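Local coordinates for protein mRNA interferase toxin YafQ (Escherichia coli, PDB 4MMG) that cleaves mRNA on the ribosome within lysine codons as the toxin of the DinJ-YafQ toxin-antitoxin system, stalling translation elongation and bacterial growth, at residues 87-90 against 91-94; 76-79 against 80-83. The protein carries 1 engineered substitution. All blocks are in the same frame, centred on the assembly; numbering follows the deposited sequence.

Contact 1. Residues 87-90 against 91-94; sequences TGTQ and AALF. Engineered in segment 87-90: Q90 (natural residue His).
With chi1 at 64°, the hydroxyl of T89 sits between its own backbone N and carbonyl carbon, and from there OG1 reaches forward to the amide of A92. At Q90, CG lies anti to the backbone N (chi1 -174°) and the chain runs on extended, which carries the amide away from the F94 ring and leaves the methylene CG to do the touching.

T89 is the N-cap of the short C-terminal helix. Its OG1 accepts from A92 N at 3.0 Å, and the methyl of A92 closes in on the same oxygen, CB to OG1 3.3 Å. One residue further along, T89 O takes the N-H of L93 at 3.1 Å, and Q90 O takes that of F94 at 2.9 Å. The threonine therefore serves the first turn twice, with hydroxyl and carbonyl.

Q90 O also lies in the plane of the F94 ring, at its edge, 3.4 Å from CD2. Q90 CG meets that same CD2 at 3.9 Å, while the amide plane of Q90 is turned 86° to the ring. Q90 is engineered, replacing the natural histidine, which is inferred to be the proton donor.

L93 folds back over the strand end: CD1 and CD2 both lie 3.7 Å from G88 N, so the leucine branches pack on the bare backbone of the glycine. Beyond the turn, L93 rests on I72 and I74, L93 O accepts from W59 NE1, and D70 takes the N-H of Q90.

The result is an N-capped helix turned back from a strand end, at the inferred active site of a RelE-family toxin.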
loop_
_atom_site.group_PDB
_atom_site.type_symbol
_atom_site.label_atom_id
_atom_site.label_comp_id
_atom_site.label_asym_id
_atom_site.label_seq_id
_atom_site.Cartn_x
_atom_site.Cartn_y
_atom_site.Cartn_z
ATOM N N THR A 87 4.496 0.812 -4.025
ATOM C CA THR A 87 4.540 -0.624 -3.786
ATOM C C THR A 87 5.787 -1.234 -4.419
ATOM O O THR A 87 6.227 -0.802 -5.487
ATOM C CB THR A 87 3.239 -1.336 -4.246
ATOM O OG1 THR A 87 3.241 -2.683 -3.768
ATOM C CG2 THR A 87 3.114 -1.345 -5.761
ATOM N N GLY A 88 6.378 -2.215 -3.743
ATOM C CA GLY A 88 7.574 -2.858 -4.247
ATOM C C GLY A 88 8.324 -3.560 -3.137
ATOM O O GLY A 88 7.760 -3.865 -2.089
ATOM N N THR A 89 9.607 -3.808 -3.365
ATOM C CA THR A 89 10.440 -4.461 -2.370
ATOM C C THR A 89 10.758 -3.498 -1.242
ATOM O O THR A 89 10.650 -2.278 -1.390
ATOM C CB THR A 89 11.774 -4.949 -2.960
ATOM O OG1 THR A 89 12.532 -3.820 -3.404
ATOM C CG2 THR A 89 11.552 -5.916 -4.124
ATOM N N GLN A 90 11.175 -4.047 -0.111
ATOM C CA GLN A 90 11.611 -3.214 0.993
ATOM C C GLN A 90 12.809 -2.353 0.583
ATOM O O GLN A 90 12.886 -1.176 0.933
ATOM C CB GLN A 90 11.969 -4.096 2.179
ATOM C CG GLN A 90 12.302 -3.326 3.435
ATOM C CD GLN A 90 12.306 -4.223 4.648
ATOM O OE1 GLN A 90 11.266 -4.444 5.275
ATOM N NE2 GLN A 90 13.471 -4.757 4.982
ATOM N N ALA A 91 13.737 -2.931 -0.174
ATOM C CA ALA A 91 14.914 -2.195 -0.633
ATOM C C ALA A 91 14.540 -1.017 -1.523
ATOM O O ALA A 91 15.083 0.081 -1.370
ATOM C CB ALA A 91 15.870 -3.130 -1.366
ATOM N N ALA A 92 13.619 -1.238 -2.455
ATOM C CA ALA A 92 13.212 -0.178 -3.372
ATOM C C ALA A 92 12.508 0.962 -2.645
ATOM O O ALA A 92 12.736 2.139 -2.950
ATOM C CB ALA A 92 12.318 -0.738 -4.475
ATOM N N LEU A 93 11.673 0.614 -1.672
ATOM C CA LEU A 93 10.812 1.599 -1.020
ATOM C C LEU A 93 11.514 2.335 0.123
ATOM O O LEU A 93 11.180 3.489 0.416
ATOM C CB LEU A 93 9.528 0.930 -0.515
ATOM C CG LEU A 93 8.351 0.933 -1.497
ATOM C CD1 LEU A 93 8.735 0.445 -2.895
ATOM C CD2 LEU A 93 7.182 0.121 -0.935
ATOM N N PHE A 94 12.474 1.675 0.767
ATOM C CA PHE A 94 13.102 2.249 1.958
ATOM C C PHE A 94 14.596 2.516 1.831
ATOM O O PHE A 94 15.123 3.362 2.549
ATOM C CB PHE A 94 12.887 1.340 3.167
ATOM C CG PHE A 94 11.452 1.202 3.573
ATOM C CD1 PHE A 94 10.871 2.115 4.437
ATOM C CD2 PHE A 94 10.686 0.155 3.093
ATOM C CE1 PHE A 94 9.547 1.983 4.815
ATOM C CE2 PHE A 94 9.360 0.017 3.464
ATOM C CZ PHE A 94 8.793 0.938 4.321
#

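Contact 2. Residues 76-79 against 80-83; sequences KLTD and KLLR. With SO4 (sulfate ion), chain E.
K76 and L81 cross at a slant, with the aliphatic part of the lysine against one leucine branch: CG of K76 is 3.8 Å from CD1 of L81. The lysine starts extended and bends at chi3 (-75°), and its charged end goes on to a cation-pi contact with Y62. On the face carrying L77 and L82 the leucines also meet obliquely, L77 CD1 touching L82 CB at 4.0 Å, and L82 continues onto L39 and I40 of helix 29-40.

Between these side chains the antiparallel strands are laced by K76 and R83, a hydrogen-bonded pair: K76 N gives to R83 O at 2.8 Å, and K76 O accepts from R83 N in return. T78 N adds a third bond to L81 O. At the bend T78 OG1 accepts twice, from K80 N and L81 N, each at 3.1 Å.

R83 stretches out to present NH2 to sulfate O2 at 2.8 Å, while E85 and E10 take its NE and NH1. The two acids probably offset the charge of R83 and help hold its guanidinium in place, and the sulfate, probably from the crystallisation liquor, indicates only that NH2 of R83 can still take an anion beside its two acids.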
loop_
_atom_site.group_PDB
_atom_site.type_symbol
_atom_site.label_atom_id
_atom_site.label_comp_id
_atom_site.label_asym_id
_atom_site.label_seq_id
_atom_site.Cartn_x
_atom_site.Cartn_y
_atom_site.Cartn_z
ATOM N N LYS A 76 -1.365 5.987 2.791
ATOM C CA LYS A 76 -1.761 6.902 3.851
ATOM C C LYS A 76 -3.256 6.764 4.062
ATOM O O LYS A 76 -4.009 6.639 3.094
ATOM C CB LYS A 76 -1.391 8.347 3.500
ATOM C CG LYS A 76 -1.955 9.374 4.486
ATOM C CD LYS A 76 -1.458 10.777 4.185
ATOM C CE LYS A 76 -0.019 10.961 4.619
ATOM N NZ LYS A 76 0.470 12.328 4.276
ATOM N N LEU A 77 -3.681 6.750 5.320
ATOM C CA LEU A 77 -5.100 6.669 5.634
ATOM C C LEU A 77 -5.467 7.661 6.731
ATOM O O LEU A 77 -4.980 7.568 7.865
ATOM C CB LEU A 77 -5.496 5.249 6.052
ATOM C CG LEU A 77 -6.982 5.044 6.347
ATOM C CD1 LEU A 77 -7.794 5.194 5.079
ATOM C CD2 LEU A 77 -7.191 3.673 6.958
ATOM N N THR A 78 -6.306 8.628 6.370
ATOM C CA THR A 78 -6.901 9.533 7.347
ATOM C C THR A 78 -8.419 9.472 7.206
ATOM O O THR A 78 -8.946 8.695 6.404
ATOM C CB THR A 78 -6.435 10.980 7.127
ATOM O OG1 THR A 78 -7.049 11.501 5.942
ATOM C CG2 THR A 78 -4.919 11.049 7.002
ATOM N N ASP A 79 -9.128 10.287 7.980
ATOM C CA ASP A 79 -10.580 10.344 7.843
ATOM C C ASP A 79 -10.984 10.904 6.477
ATOM O O ASP A 79 -12.067 10.606 5.973
ATOM C CB ASP A 79 -11.209 11.180 8.961
ATOM C CG ASP A 79 -11.079 10.529 10.327
ATOM O OD1 ASP A 79 -10.735 9.330 10.395
ATOM O OD2 ASP A 79 -11.328 11.220 11.338
ATOM N N LYS A 80 -10.094 11.694 5.879
ATOM C CA LYS A 80 -10.381 12.392 4.629
ATOM C C LYS A 80 -9.872 11.676 3.382
ATOM O O LYS A 80 -10.406 11.865 2.289
ATOM C CB LYS A 80 -9.781 13.797 4.657
ATOM C CG LYS A 80 -10.396 14.714 5.691
ATOM C CD LYS A 80 -9.874 16.130 5.535
ATOM C CE LYS A 80 -10.404 17.008 6.650
ATOM N NZ LYS A 80 -11.808 16.639 6.982
ATOM N N LEU A 81 -8.827 10.872 3.523
ATOM C CA LEU A 81 -8.226 10.298 2.327
ATOM C C LEU A 81 -7.650 8.913 2.532
ATOM O O LEU A 81 -7.191 8.562 3.627
ATOM C CB LEU A 81 -7.167 11.243 1.738
ATOM C CG LEU A 81 -5.840 11.502 2.454
ATOM C CD1 LEU A 81 -4.809 10.407 2.180
ATOM C CD2 LEU A 81 -5.278 12.852 2.030
ATOM N N LEU A 82 -7.706 8.122 1.466
ATOM C CA LEU A 82 -6.905 6.911 1.366
ATOM C C LEU A 82 -6.016 7.122 0.160
ATOM O O LEU A 82 -6.511 7.321 -0.946
ATOM C CB LEU A 82 -7.791 5.689 1.149
ATOM C CG LEU A 82 -7.118 4.414 0.625
ATOM C CD1 LEU A 82 -6.057 3.886 1.589
ATOM C CD2 LEU A 82 -8.171 3.341 0.355
ATOM N N ARG A 83 -4.706 7.100 0.366
ATOM C CA ARG A 83 -3.776 7.343 -0.731
ATOM C C ARG A 83 -2.794 6.183 -0.883
ATOM O O ARG A 83 -2.019 5.879 0.028
ATOM C CB ARG A 83 -3.017 8.655 -0.516
ATOM C CG ARG A 83 -1.976 8.964 -1.577
ATOM C CD ARG A 83 -1.399 10.359 -1.351
ATOM N NE ARG A 83 -0.448 10.744 -2.386
ATOM C CZ ARG A 83 -0.772 11.430 -3.481
ATOM N NH1 ARG A 83 -2.029 11.809 -3.690
ATOM N NH2 ARG A 83 0.165 11.738 -4.372
HETATM S S SO4 E . 3.630 12.539 -4.068
HETATM O O1 SO4 E . 5.016 12.253 -3.703
HETATM O O2 SO4 E . 2.729 11.641 -3.341
HETATM O O3 SO4 E . 3.478 12.358 -5.511
HETATM O O4 SO4 E . 3.311 13.918 -3.714
#

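Coming from the N terminus, the chain lays down strand 8-11 and two helices before the remaining strands of the sheet. Contact 2 closes first, as the tight turn of the hairpin between strands 71-77 and 81-88. Strand 81-88 then runs between 8-11 and 71-77, and contact 1 opens where it ends, turning the chain into helix 90-94. The two are in series, neither nested nor crossed, with centres about 21 Å apart on opposite sides of the chain's centre. Contact 2 ties the hairpin to strand 8-11 and helix 29-40; contact 1 brings the C-terminal helix back onto strand 71-77 and W59.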